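Borrelidin polyketide synthase, type I (Streptomyces parvulus, PDB 6OBT) probably removes water from beta-hydroxyacyl intermediates, acting as a dehydratase domain of the modular polyketide synthase that builds borrelidin. Local coordinates at residues A40-V45 and E88-H92; G54-G60 and V121-E127; G132-M138 and H150-G156. All blocks are in the same frame, centred on the assembly; numbering follows the deposited sequence.

How the contacts relate
All three contacts belong to the N-terminal half of the chain, where an antiparallel sheet packs against helix 83-97. Contact 1 ties the loop 40-45 to that helix; contacts 2 and 3 are adjacent strand pairs, joined where Val124 and Thr126 bond to Ser137 and Thr135. The centres of contact 1 and contact 2 lie about 11 Å apart, those of contact 2 and contact 3 about 10 Å. Along the chain, the segments of contacts 1 and 2 alternate, and contact 3 follows both. Trp58 packs on Ala40 and Val45, and Met138 on Ala90, giving one continuous core, as in a hotdog fold. Contact 2 carries the face that meets the second subunit; no other chain touches contacts 1 and 3.

Contact 1 (A40-V45 and E88-H92)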
ATOM      1  N   ALA A  40       8.024   6.961   4.986  1.00 47.61           N
ATOM      2  CA  ALA A  40       9.181   6.463   4.250  1.00 42.51           C
ATOM      3  C   ALA A  40      10.284   7.499   4.041  1.00 43.78           C
ATOM      4  O   ALA A  40      11.376   7.127   3.595  1.00 47.10           O
ATOM      5  CB  ALA A  40       8.733   5.896   2.894  1.00 35.75           C
ATOM      6  N   GLY A  41      10.035   8.776   4.336  1.00 42.19           N
ATOM      7  CA  GLY A  41      11.101   9.769   4.352  1.00 45.32           C
ATOM      8  C   GLY A  41      11.680  10.183   3.012  1.00 45.75           C
ATOM      9  O   GLY A  41      12.792  10.719   2.971  1.00 48.11           O
ATOM     10  N   HIS A  42      10.974   9.939   1.910  1.00 41.70           N
ATOM     11  CA  HIS A  42      11.391  10.384   0.587  1.00 39.26           C
ATOM     12  C   HIS A  42      10.333  11.303   0.003  1.00 41.17           C
ATOM     13  O   HIS A  42       9.134  11.071   0.184  1.00 35.32           O
ATOM     14  CB  HIS A  42      11.614   9.217  -0.371  1.00 33.99           C
ATOM     15  CG  HIS A  42      12.427   9.587  -1.574  1.00 37.60           C
ATOM     16  ND1 HIS A  42      11.878  10.163  -2.702  1.00 38.02           N
ATOM     17  CD2 HIS A  42      13.760   9.500  -1.807  1.00 35.94           C
ATOM     18  CE1 HIS A  42      12.832  10.389  -3.587  1.00 40.64           C
ATOM     19  NE2 HIS A  42      13.986  10.000  -3.067  1.00 35.98           N
ATOM     20  N   ALA A  43      10.787  12.330  -0.718  1.00 37.25           N
ATOM     21  CA  ALA A  43       9.868  13.310  -1.290  1.00 40.50           C
ATOM     22  C   ALA A  43       8.925  12.677  -2.311  1.00 38.87           C
ATOM     23  O   ALA A  43       7.723  12.980  -2.325  1.00 43.78           O
ATOM     24  CB  ALA A  43      10.654  14.456  -1.931  1.00 44.94           C
ATOM     25  N   PHE A  44       9.439  11.782  -3.161  1.00 33.78           N
ATOM     26  CA  PHE A  44       8.613  11.178  -4.202  1.00 32.30           C
ATOM     27  C   PHE A  44       7.783  10.004  -3.698  1.00 34.94           C
ATOM     28  O   PHE A  44       6.712   9.741  -4.251  1.00 30.84           O
ATOM     29  CB  PHE A  44       9.465  10.684  -5.363  1.00 33.89           C
ATOM     30  CG  PHE A  44      10.063  11.784  -6.199  1.00 42.29           C
ATOM     31  CD1 PHE A  44       9.597  13.083  -6.107  1.00 44.67           C
ATOM     32  CD2 PHE A  44      11.096  11.506  -7.071  1.00 37.40           C
ATOM     33  CE1 PHE A  44      10.165  14.095  -6.879  1.00 47.99           C
ATOM     34  CE2 PHE A  44      11.665  12.505  -7.842  1.00 37.21           C
ATOM     35  CZ  PHE A  44      11.194  13.800  -7.749  1.00 40.46           C
ATOM     36  N   VAL A  45       8.267   9.256  -2.710  1.00 36.24           N
ATOM     37  CA  VAL A  45       7.478   8.140  -2.181  1.00 35.35           C
ATOM     38  C   VAL A  45       7.368   8.302  -0.671  1.00 36.71           C
ATOM     39  O   VAL A  45       8.142   7.700   0.086  1.00 39.56           O
ATOM     40  CB  VAL A  45       8.063   6.780  -2.591  1.00 31.67           C
ATOM     41  CG1 VAL A  45       7.711   6.499  -4.038  1.00 29.67           C
ATOM     42  CG2 VAL A  45       9.572   6.727  -2.401  1.00 30.38           C
ATOM     43  N   GLU A  88      17.591   6.760  -8.027  1.00 24.21           N
ATOM     44  CA  GLU A  88      17.464   7.369  -6.709  1.00 29.37           C
ATOM     45  C   GLU A  88      16.429   6.646  -5.847  1.00 31.47           C
ATOM     46  O   GLU A  88      16.675   6.360  -4.657  1.00 31.56           O
ATOM     47  CB  GLU A  88      17.117   8.856  -6.895  1.00 33.16           C
ATOM     48  CG  GLU A  88      16.282   9.500  -5.771  1.00 34.88           C
ATOM     49  CD  GLU A  88      17.151   9.913  -4.604  1.00 44.17           C
ATOM     50  OE1 GLU A  88      16.660  10.576  -3.668  1.00 49.80           O
ATOM     51  OE2 GLU A  88      18.345   9.563  -4.630  1.00 50.09           O
ATOM     52  N   LEU A  89      15.256   6.337  -6.423  1.00 33.59           N
ATOM     53  CA  LEU A  89      14.235   5.613  -5.663  1.00 29.86           C
ATOM     54  C   LEU A  89      14.699   4.205  -5.310  1.00 29.96           C
ATOM     55  O   LEU A  89      14.423   3.719  -4.214  1.00 32.17           O
ATOM     56  CB  LEU A  89      12.917   5.561  -6.453  1.00 27.18           C
ATOM     57  CG  LEU A  89      12.240   6.917  -6.633  1.00 33.39           C
ATOM     58  CD1 LEU A  89      10.981   6.813  -7.519  1.00 32.83           C
ATOM     59  CD2 LEU A  89      11.918   7.537  -5.294  1.00 34.60           C
ATOM     60  N   ALA A  90      15.384   3.524  -6.232  1.00 30.82           N
ATOM     61  CA  ALA A  90      15.902   2.200  -5.910  1.00 31.04           C
ATOM     62  C   ALA A  90      16.921   2.270  -4.776  1.00 31.31           C
ATOM     63  O   ALA A  90      16.906   1.425  -3.870  1.00 28.81           O
ATOM     64  CB  ALA A  90      16.523   1.562  -7.152  1.00 36.71           C
ATOM     65  N   LEU A  91      17.810   3.276  -4.806  1.00 31.00           N
ATOM     66  CA  LEU A  91      18.800   3.433  -3.736  1.00 30.94           C
ATOM     67  C   LEU A  91      18.119   3.684  -2.398  1.00 33.10           C
ATOM     68  O   LEU A  91      18.576   3.201  -1.351  1.00 33.11           O
ATOM     69  CB  LEU A  91      19.761   4.583  -4.061  1.00 31.99           C
ATOM     70  CG  LEU A  91      20.810   4.277  -5.127  1.00 33.99           C
ATOM     71  CD1 LEU A  91      21.339   5.563  -5.788  1.00 34.80           C
ATOM     72  CD2 LEU A  91      21.963   3.513  -4.473  1.00 34.57           C
ATOM     73  N   HIS A  92      17.005   4.425  -2.417  1.00 32.52           N
ATOM     74  CA  HIS A  92      16.308   4.733  -1.177  1.00 33.78           C
ATOM     75  C   HIS A  92      15.597   3.500  -0.633  1.00 36.01           C
ATOM     76  O   HIS A  92      15.696   3.187   0.560  1.00 38.73           O
ATOM     77  CB  HIS A  92      15.307   5.868  -1.396  1.00 37.99           C
ATOM     78  CG  HIS A  92      14.444   6.124  -0.203  1.00 36.32           C
ATOM     79  ND1 HIS A  92      14.805   6.995   0.802  1.00 40.29           N
ATOM     80  CD2 HIS A  92      13.255   5.592   0.167  1.00 36.54           C
ATOM     81  CE1 HIS A  92      13.864   7.004   1.731  1.00 39.46           C
ATOM     82  NE2 HIS A  92      12.919   6.154   1.374  1.00 39.27           N
TER
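His42, in the irregular loop 40-45, faces His92 on helix 83-97 with their CA atoms 7.7 Å apart, and Val45 lies similarly opposite Leu89. The ring of His42 fills the gap between the two backbones, carried there by a CG anti to the backbone N (chi1 -162°). Histidine suits this place because it has two ring nitrogens to use: ND1 accepts the backbone N-H of Phe44 within the loop, while NE2 donates to Glu88 OE1 at 2.8 Å, nearly in the ring plane and on the anti side of the carboxylate, but 30° out of the carboxylate plane. OE1 also takes the N-H of Gly225, and OE2 that of Leu226, so the acid joins the loop to the approach of helix 228-236. Leu89 covers one face of the His42 ring: its CD2 methyl comes within 3.4 Å of CE1 and also meets Val45 CG2. Beyond, His42 turns an edge to the face of His92 (planes at 65°), with its CB centred over that ring. His92 NE2 makes a weak bond to Ala40 O. The helix is the one wrapped by the sheet in a hotdog fold, the unit paired in polyketide synthase dehydratases.

Contact 2 (G54-G60 and V121-E127); sequences GQRVWTG and VRVVVTE
Trp58 presents an edge of its indole to strand 119-127: Val123 O lies at that edge, in the ring plane, 3.6 Å from CE3, and the CG2 methyl of Val125 reaches CZ3 obliquely at 3.5 Å. Within its own strand, one face of the Arg56 guanidinium rests on CZ2 of Trp58, while NE forms a salt bridge with Asp50. Trp58 NE1 is taken by Gln96. The Arg122 guanidinium has Val121 O near its plane, bound by NH1, and Gly60 O more distantly at its edge. Gln55, its chain extended beyond CG, runs alongside Thr126 and donates from NE2 to OG1 at 3.0 Å, the hydroxyl tilted 16° from the amide plane.

The strands run antiparallel at 165°. Arg56 with Val125, Trp58 with Val123, and Gly60 with Val121 are hydrogen-bonded pairs, each with two backbone bonds. Val121 O also accepts from Arg122 NH1, which comes from the opposite face of the carbonyl plane to Gly60 N. Val57 CG2 meets Val124 CG2 at 3.9 Å, and Thr59 CG2 touches Arg122 CD at 3.6 Å, the bend at chi2 (-73°) folding the arginine back across the threonine. Gly54 takes a positive phi before the strand, a turn that suits glycine; one water bridges its O and Val125 O.

Chemically, the tryptophan face is largely apolar where Val123 and Val125 pack toward helix 83-97, with a polar edge at Arg56 and Trp58 NE1. The other face meets the second subunit in a mixed interface: Arg122 NE and NH1 bond to Asp50 O and Gly36 O, and Thr59 OG1 to Val35 O, all of that subunit, while Val57 packs on its Leu51. Partner carbonyls thus take these donors among apolar contacts, and the guanidinium probably polarises those it binds.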
ATOM      1  N   GLY A  54       6.237 -10.880   1.831  1.00 55.66           N
ATOM      2  CA  GLY A  54       7.632 -10.502   1.785  1.00 53.65           C
ATOM      3  C   GLY A  54       7.879  -9.296   0.907  1.00 51.35           C
ATOM      4  O   GLY A  54       9.028  -8.849   0.783  1.00 51.38           O
ATOM      5  N   GLN A  55       6.831  -8.748   0.305  1.00 44.37           N
ATOM      6  CA  GLN A  55       6.923  -7.567  -0.533  1.00 41.18           C
ATOM      7  C   GLN A  55       6.822  -6.305   0.297  1.00 34.63           C
ATOM      8  O   GLN A  55       6.160  -6.269   1.337  1.00 37.37           O
ATOM      9  CB  GLN A  55       5.805  -7.546  -1.577  1.00 49.84           C
ATOM     10  CG  GLN A  55       6.156  -8.205  -2.879  1.00 60.23           C
ATOM     11  CD  GLN A  55       5.173  -7.869  -3.979  1.00 60.99           C
ATOM     12  OE1 GLN A  55       4.019  -7.515  -3.717  1.00 63.07           O
ATOM     13  NE2 GLN A  55       5.623  -7.986  -5.222  1.00 54.92           N
ATOM     14  N   ARG A  56       7.459  -5.253  -0.203  1.00 29.58           N
ATOM     15  CA  ARG A  56       7.333  -3.913   0.348  1.00 34.04           C
ATOM     16  C   ARG A  56       7.119  -2.967  -0.817  1.00 30.81           C
ATOM     17  O   ARG A  56       7.852  -3.040  -1.811  1.00 34.62           O
ATOM     18  CB  ARG A  56       8.572  -3.481   1.140  1.00 38.34           C
ATOM     19  CG  ARG A  56       8.962  -4.386   2.298  1.00 58.05           C
ATOM     20  CD  ARG A  56      10.035  -3.708   3.152  1.00 67.44           C
ATOM     21  NE  ARG A  56       9.643  -2.352   3.544  1.00 72.58           N
ATOM     22  CZ  ARG A  56      10.424  -1.511   4.216  1.00 79.76           C
ATOM     23  NH1 ARG A  56      11.650  -1.881   4.568  1.00 79.76           N
ATOM     24  NH2 ARG A  56       9.982  -0.299   4.531  1.00 81.55           N
ATOM     25  N   VAL A  57       6.159  -2.060  -0.685  1.00 30.08           N
ATOM     26  CA  VAL A  57       5.813  -1.147  -1.770  1.00 33.79           C
ATOM     27  C   VAL A  57       5.940   0.282  -1.269  1.00 35.57           C
ATOM     28  O   VAL A  57       5.373   0.627  -0.228  1.00 40.85           O
ATOM     29  CB  VAL A  57       4.397  -1.413  -2.305  1.00 30.87           C
ATOM     30  CG1 VAL A  57       4.045  -0.396  -3.404  1.00 31.57           C
ATOM     31  CG2 VAL A  57       4.301  -2.829  -2.851  1.00 30.75           C
ATOM     32  N   TRP A  58       6.695   1.105  -1.999  1.00 25.94           N
ATOM     33  CA  TRP A  58       6.739   2.539  -1.749  1.00 30.52           C
ATOM     34  C   TRP A  58       5.777   3.210  -2.721  1.00 29.40           C
ATOM     35  O   TRP A  58       5.695   2.825  -3.890  1.00 29.66           O
ATOM     36  CB  TRP A  58       8.164   3.114  -1.919  1.00 29.26           C
ATOM     37  CG  TRP A  58       9.098   2.792  -0.759  1.00 35.53           C
ATOM     38  CD1 TRP A  58       9.513   3.639   0.240  1.00 34.21           C
ATOM     39  CD2 TRP A  58       9.711   1.530  -0.493  1.00 36.09           C
ATOM     40  NE1 TRP A  58      10.359   2.972   1.109  1.00 36.05           N
ATOM     41  CE2 TRP A  58      10.494   1.678   0.674  1.00 33.76           C
ATOM     42  CE3 TRP A  58       9.665   0.277  -1.124  1.00 41.37           C
ATOM     43  CZ2 TRP A  58      11.217   0.620   1.224  1.00 43.55           C
ATOM     44  CZ3 TRP A  58      10.396  -0.770  -0.576  1.00 44.72           C
ATOM     45  CH2 TRP A  58      11.158  -0.590   0.585  1.00 44.43           C
ATOM     46  N   THR A  59       5.041   4.208  -2.235  1.00 31.91           N
ATOM     47  CA  THR A  59       3.970   4.815  -3.012  1.00 32.21           C
ATOM     48  C   THR A  59       4.084   6.325  -2.956  1.00 31.60           C
ATOM     49  O   THR A  59       4.531   6.898  -1.953  1.00 32.49           O
ATOM     50  CB  THR A  59       2.551   4.397  -2.499  1.00 33.64           C
ATOM     51  OG1 THR A  59       2.304   4.978  -1.213  1.00 34.59           O
ATOM     52  CG2 THR A  59       2.423   2.888  -2.377  1.00 36.76           C
ATOM     53  N   GLY A  60       3.663   6.964  -4.039  1.00 30.52           N
ATOM     54  CA  GLY A  60       3.593   8.409  -4.070  1.00 34.85           C
ATOM     55  C   GLY A  60       2.732   8.888  -5.216  1.00 36.14           C
ATOM     56  O   GLY A  60       2.268   8.106  -6.048  1.00 35.48           O
ATOM     57  N   VAL A 121       2.618   6.511  -8.354  1.00 32.90           N
ATOM     58  CA  VAL A 121       3.862   5.791  -8.574  1.00 36.95           C
ATOM     59  C   VAL A 121       4.004   4.697  -7.527  1.00 31.82           C
ATOM     60  O   VAL A 121       3.539   4.831  -6.391  1.00 35.35           O
ATOM     61  CB  VAL A 121       5.072   6.756  -8.563  1.00 38.59           C
ATOM     62  CG1 VAL A 121       4.886   7.805  -9.643  1.00 47.70           C
ATOM     63  CG2 VAL A 121       5.208   7.439  -7.224  1.00 36.75           C
ATOM     64  N   ARG A 122       4.624   3.589  -7.932  1.00 32.82           N
ATOM     65  CA  ARG A 122       4.927   2.486  -7.026  1.00 30.79           C
ATOM     66  C   ARG A 122       6.378   2.052  -7.189  1.00 33.09           C
ATOM     67  O   ARG A 122       6.882   1.964  -8.310  1.00 32.29           O
ATOM     68  CB  ARG A 122       4.040   1.281  -7.293  1.00 27.39           C
ATOM     69  CG  ARG A 122       2.564   1.587  -7.261  1.00 33.88           C
ATOM     70  CD  ARG A 122       2.097   1.828  -5.826  1.00 35.71           C
ATOM     71  NE  ARG A 122       0.642   1.895  -5.752  1.00 35.53           N
ATOM     72  CZ  ARG A 122      -0.057   3.024  -5.702  1.00 40.86           C
ATOM     73  NH1 ARG A 122       0.570   4.199  -5.723  1.00 40.14           N
ATOM     74  NH2 ARG A 122      -1.387   2.980  -5.636  1.00 41.95           N
ATOM     75  N   VAL A 123       7.029   1.731  -6.075  1.00 31.36           N
ATOM     76  CA  VAL A 123       8.294   1.012  -6.086  1.00 30.60           C
ATOM     77  C   VAL A 123       8.065  -0.291  -5.333  1.00 30.28           C
ATOM     78  O   VAL A 123       7.745  -0.274  -4.142  1.00 33.36           O
ATOM     79  CB  VAL A 123       9.431   1.820  -5.444  1.00 30.70           C
ATOM     80  CG1 VAL A 123      10.755   1.106  -5.653  1.00 32.87           C
ATOM     81  CG2 VAL A 123       9.510   3.240  -6.045  1.00 28.83           C
ATOM     82  N   VAL A 124       8.261  -1.413  -6.013  1.00 31.03           N
ATOM     83  CA  VAL A 124       7.882  -2.716  -5.486  1.00 34.47           C
ATOM     84  C   VAL A 124       9.144  -3.526  -5.257  1.00 40.25           C
ATOM     85  O   VAL A 124       9.848  -3.870  -6.216  1.00 36.31           O
ATOM     86  CB  VAL A 124       6.931  -3.458  -6.433  1.00 35.46           C
ATOM     87  CG1 VAL A 124       6.700  -4.860  -5.915  1.00 37.96           C
ATOM     88  CG2 VAL A 124       5.604  -2.695  -6.577  1.00 37.50           C
ATOM     89  N   VAL A 125       9.420  -3.855  -4.000  1.00 35.78           N
ATOM     90  CA  VAL A 125      10.618  -4.605  -3.639  1.00 34.52           C
ATOM     91  C   VAL A 125      10.184  -5.970  -3.137  1.00 36.33           C
ATOM     92  O   VAL A 125       9.340  -6.069  -2.237  1.00 38.80           O
ATOM     93  CB  VAL A 125      11.457  -3.853  -2.594  1.00 32.17           C
ATOM     94  CG1 VAL A 125      12.646  -4.712  -2.167  1.00 39.16           C
ATOM     95  CG2 VAL A 125      11.940  -2.508  -3.184  1.00 32.72           C
ATOM     96  N   THR A 126      10.749  -7.025  -3.728  1.00 34.32           N
ATOM     97  CA  THR A 126      10.315  -8.389  -3.470  1.00 41.03           C
ATOM     98  C   THR A 126      11.503  -9.249  -3.056  1.00 45.48           C
ATOM     99  O   THR A 126      12.544  -9.253  -3.727  1.00 38.83           O
ATOM    100  CB  THR A 126       9.627  -8.984  -4.704  1.00 42.49           C
ATOM    101  OG1 THR A 126       8.611  -8.081  -5.166  1.00 43.75           O
ATOM    102  CG2 THR A 126       8.972 -10.312  -4.349  1.00 44.64           C
ATOM    103  N   GLU A 127      11.351  -9.969  -1.948  1.00 48.21           N
ATOM    104  CA  GLU A 127      12.409 -10.875  -1.525  1.00 55.66           C
ATOM    105  C   GLU A 127      12.500 -12.052  -2.493  1.00 58.54           C
ATOM    106  O   GLU A 127      11.541 -12.394  -3.189  1.00 62.26           O
ATOM    107  CB  GLU A 127      12.164 -11.364  -0.097  1.00 57.87           C
ATOM    108  CG  GLU A 127      12.284 -10.269   0.952  1.00 62.69           C
ATOM    109  CD  GLU A 127      11.481 -10.572   2.208  1.00 70.56           C
ATOM    110  OE1 GLU A 127      11.470 -11.744   2.639  1.00 75.45           O
ATOM    111  OE2 GLU A 127      10.864  -9.636   2.765  1.00 70.50           O
TER
HETATM  112  O   HOH W   1      10.901  -6.714   0.446  1.00 49.66           O

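Contact 3 (G132-M138 and H150-G156); sequences GTRTVSM and HAEGILG
Met138 meets Ala151 through CB and SD. Its CB lies 4.0 Å from both Ala151 N and Ala151 O; at CG the chain bends (chi2 71°), which lays SD beside Ala151 CB at 3.9 Å, and an extended chi3 (168°) carries CE to Ala90. Alanine is small enough for the flexible thioether to lie over it. In the backbone, Met138 O faces two residues, taking a bond from His150 N at 2.8 Å and a weak one from Ala151 N: a classic beta bulge. Past it the pairing is regular, with Val136 opposite Gly153 and Arg134 opposite Leu155. Gly153 has no side chain, and Val136 CG1 comes down to 3.7 Å from its C, while Val136 CB meets Leu155 CD1 at 3.9 Å. Near the end of the pairing, Thr133 CG2 touches Ile154 CG2 at 3.6 Å. On the face of Thr135, Ser137, Glu152 and Ile154, Glu152 is exposed and bound through OE1 by Gln108; Ser137 CB lies on its CG, and Ser137 OG bonds to His139. The hairpin lies between strand 119-127, which borders strand 134-142, and strand 101-107, which borders strand 148-156; Met138 faces helix 83-97 at Trp86 and Ala90, and Leu155 packs on Val102.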
ATOM      1  N   GLY A 132      19.768 -11.413   0.840  1.00 71.97           N
ATOM      2  CA  GLY A 132      20.647 -10.351   0.408  1.00 73.29           C
ATOM      3  C   GLY A 132      20.450  -9.897  -1.023  1.00 66.65           C
ATOM      4  O   GLY A 132      21.167  -8.991  -1.469  1.00 66.22           O
ATOM      5  N   THR A 133      19.512 -10.499  -1.758  1.00 59.90           N
ATOM      6  CA  THR A 133      19.226 -10.134  -3.143  1.00 57.04           C
ATOM      7  C   THR A 133      17.719 -10.025  -3.320  1.00 53.80           C
ATOM      8  O   THR A 133      16.985 -10.971  -3.012  1.00 58.85           O
ATOM      9  CB  THR A 133      19.803 -11.162  -4.122  1.00 61.49           C
ATOM     10  OG1 THR A 133      21.235 -11.121  -4.077  1.00 66.00           O
ATOM     11  CG2 THR A 133      19.339 -10.859  -5.536  1.00 58.43           C
ATOM     12  N   ARG A 134      17.256  -8.876  -3.816  1.00 46.48           N
ATOM     13  CA  ARG A 134      15.835  -8.606  -3.967  1.00 47.74           C
ATOM     14  C   ARG A 134      15.568  -7.974  -5.325  1.00 45.12           C
ATOM     15  O   ARG A 134      16.394  -7.230  -5.852  1.00 46.26           O
ATOM     16  CB  ARG A 134      15.323  -7.684  -2.847  1.00 49.33           C
ATOM     17  CG  ARG A 134      15.488  -8.271  -1.448  1.00 58.78           C
ATOM     18  CD  ARG A 134      14.698  -7.489  -0.420  1.00 58.87           C
ATOM     19  NE  ARG A 134      15.103  -7.823   0.939  1.00 62.51           N
ATOM     20  CZ  ARG A 134      14.427  -7.476   2.028  1.00 61.02           C
ATOM     21  NH1 ARG A 134      13.296  -6.788   1.922  1.00 60.33           N
ATOM     22  NH2 ARG A 134      14.889  -7.811   3.225  1.00 59.34           N
ATOM     23  N   THR A 135      14.418  -8.297  -5.904  1.00 41.76           N
ATOM     24  CA  THR A 135      14.026  -7.617  -7.125  1.00 40.92           C
ATOM     25  C   THR A 135      13.350  -6.296  -6.792  1.00 36.57           C
ATOM     26  O   THR A 135      12.811  -6.099  -5.703  1.00 37.82           O
ATOM     27  CB  THR A 135      13.075  -8.474  -7.949  1.00 50.32           C
ATOM     28  OG1 THR A 135      11.859  -8.654  -7.214  1.00 52.99           O
ATOM     29  CG2 THR A 135      13.702  -9.826  -8.228  1.00 56.01           C
ATOM     30  N   VAL A 136      13.398  -5.373  -7.744  1.00 38.70           N
ATOM     31  CA  VAL A 136      12.742  -4.081  -7.602  1.00 36.36           C
ATOM     32  C   VAL A 136      12.136  -3.726  -8.949  1.00 37.76           C
ATOM     33  O   VAL A 136      12.716  -4.026  -9.999  1.00 34.19           O
ATOM     34  CB  VAL A 136      13.710  -2.982  -7.101  1.00 37.53           C
ATOM     35  CG1 VAL A 136      14.900  -2.744  -8.079  1.00 32.71           C
ATOM     36  CG2 VAL A 136      12.962  -1.693  -6.843  1.00 35.39           C
ATOM     37  N   SER A 137      10.951  -3.127  -8.922  1.00 36.09           N
ATOM     38  CA  SER A 137      10.329  -2.638 -10.144  1.00 34.83           C
ATOM     39  C   SER A 137       9.608  -1.339  -9.837  1.00 30.41           C
ATOM     40  O   SER A 137       9.150  -1.115  -8.713  1.00 32.17           O
ATOM     41  CB  SER A 137       9.381  -3.672 -10.769  1.00 39.36           C
ATOM     42  OG  SER A 137       8.305  -4.032  -9.900  1.00 39.96           O
ATOM     43  N   MET A 138       9.545  -0.477 -10.850  1.00 29.66           N
ATOM     44  CA  MET A 138       8.997   0.872 -10.755  1.00 31.31           C
ATOM     45  C   MET A 138       7.844   1.019 -11.737  1.00 31.45           C
ATOM     46  O   MET A 138       7.975   0.645 -12.907  1.00 32.77           O
ATOM     47  CB  MET A 138      10.065   1.916 -11.070  1.00 32.37           C
ATOM     48  CG  MET A 138      11.125   2.059  -9.980  1.00 42.22           C
ATOM     49  SD  MET A 138      12.213   0.641  -9.912  1.00 44.96           S
ATOM     50  CE  MET A 138      13.482   1.316  -8.832  1.00 40.67           C
ATOM     51  N   HIS A 150       8.306   1.263 -15.599  1.00 35.53           N
ATOM     52  CA  HIS A 150       9.341   2.208 -15.972  1.00 39.80           C
ATOM     53  C   HIS A 150      10.742   1.693 -15.691  1.00 43.11           C
ATOM     54  O   HIS A 150      11.691   2.203 -16.287  1.00 42.14           O
ATOM     55  CB  HIS A 150       9.130   3.542 -15.239  1.00 36.73           C
ATOM     56  CG  HIS A 150       7.839   4.209 -15.588  1.00 39.12           C
ATOM     57  ND1 HIS A 150       7.573   4.690 -16.853  1.00 41.58           N
ATOM     58  CD2 HIS A 150       6.723   4.429 -14.855  1.00 35.97           C
ATOM     59  CE1 HIS A 150       6.348   5.191 -16.881  1.00 43.81           C
ATOM     60  NE2 HIS A 150       5.812   5.042 -15.680  1.00 40.05           N
ATOM     61  N   ALA A 151      10.890   0.692 -14.825  1.00 36.35           N
ATOM     62  CA  ALA A 151      12.218   0.158 -14.530  1.00 40.59           C
ATOM     63  C   ALA A 151      12.085  -1.171 -13.800  1.00 42.37           C
ATOM     64  O   ALA A 151      11.119  -1.398 -13.063  1.00 37.18           O
ATOM     65  CB  ALA A 151      13.045   1.136 -13.693  1.00 38.45           C
ATOM     66  N   GLU A 152      13.068  -2.048 -14.020  1.00 40.15           N
ATOM     67  CA  GLU A 152      13.158  -3.318 -13.314  1.00 40.22           C
ATOM     68  C   GLU A 152      14.618  -3.567 -12.975  1.00 37.32           C
ATOM     69  O   GLU A 152      15.514  -3.146 -13.712  1.00 38.64           O
ATOM     70  CB  GLU A 152      12.590  -4.482 -14.140  1.00 49.47           C
ATOM     71  CG  GLU A 152      11.071  -4.366 -14.376  1.00 54.42           C
ATOM     72  CD  GLU A 152      10.466  -5.584 -15.043  1.00 69.01           C
ATOM     73  OE1 GLU A 152      10.202  -5.529 -16.262  1.00 78.13           O
ATOM     74  OE2 GLU A 152      10.235  -6.595 -14.348  1.00 75.35           O
ATOM     75  N   GLY A 153      14.853  -4.224 -11.848  1.00 38.81           N
ATOM     76  CA  GLY A 153      16.229  -4.444 -11.454  1.00 39.82           C
ATOM     77  C   GLY A 153      16.360  -5.321 -10.230  1.00 42.43           C
ATOM     78  O   GLY A 153      15.407  -5.976  -9.795  1.00 39.38           O
ATOM     79  N   ILE A 154      17.575  -5.302  -9.679  1.00 36.60           N
ATOM     80  CA  ILE A 154      18.022  -6.207  -8.621  1.00 43.01           C
ATOM     81  C   ILE A 154      18.763  -5.382  -7.580  1.00 43.50           C
ATOM     82  O   ILE A 154      19.689  -4.637  -7.923  1.00 40.99           O
ATOM     83  CB  ILE A 154      18.963  -7.303  -9.166  1.00 50.30           C
ATOM     84  CG1 ILE A 154      18.377  -7.969 -10.413  1.00 54.29           C
ATOM     85  CG2 ILE A 154      19.345  -8.303  -8.076  1.00 55.36           C
ATOM     86  CD1 ILE A 154      17.377  -9.038 -10.110  1.00 55.88           C
ATOM     87  N   LEU A 155      18.365  -5.517  -6.317  1.00 43.00           N
ATOM     88  CA  LEU A 155      19.054  -4.876  -5.208  1.00 40.87           C
ATOM     89  C   LEU A 155      19.928  -5.907  -4.512  1.00 44.12           C
ATOM     90  O   LEU A 155      19.508  -7.048  -4.305  1.00 43.71           O
ATOM     91  CB  LEU A 155      18.070  -4.262  -4.216  1.00 39.19           C
ATOM     92  CG  LEU A 155      17.054  -3.318  -4.861  1.00 39.44           C
ATOM     93  CD1 LEU A 155      15.924  -3.003  -3.878  1.00 40.01           C
ATOM     94  CD2 LEU A 155      17.760  -2.044  -5.353  1.00 42.00           C
ATOM     95  N   GLY A 156      21.154  -5.504  -4.165  1.00 48.01           N
ATOM     96  CA  GLY A 156      22.126  -6.420  -3.619  1.00 54.32           C
ATOM     97  C   GLY A 156      22.832  -5.829  -2.413  1.00 61.62           C
ATOM     98  O   GLY A 156      22.636  -4.667  -2.049  1.00 55.32           O
TER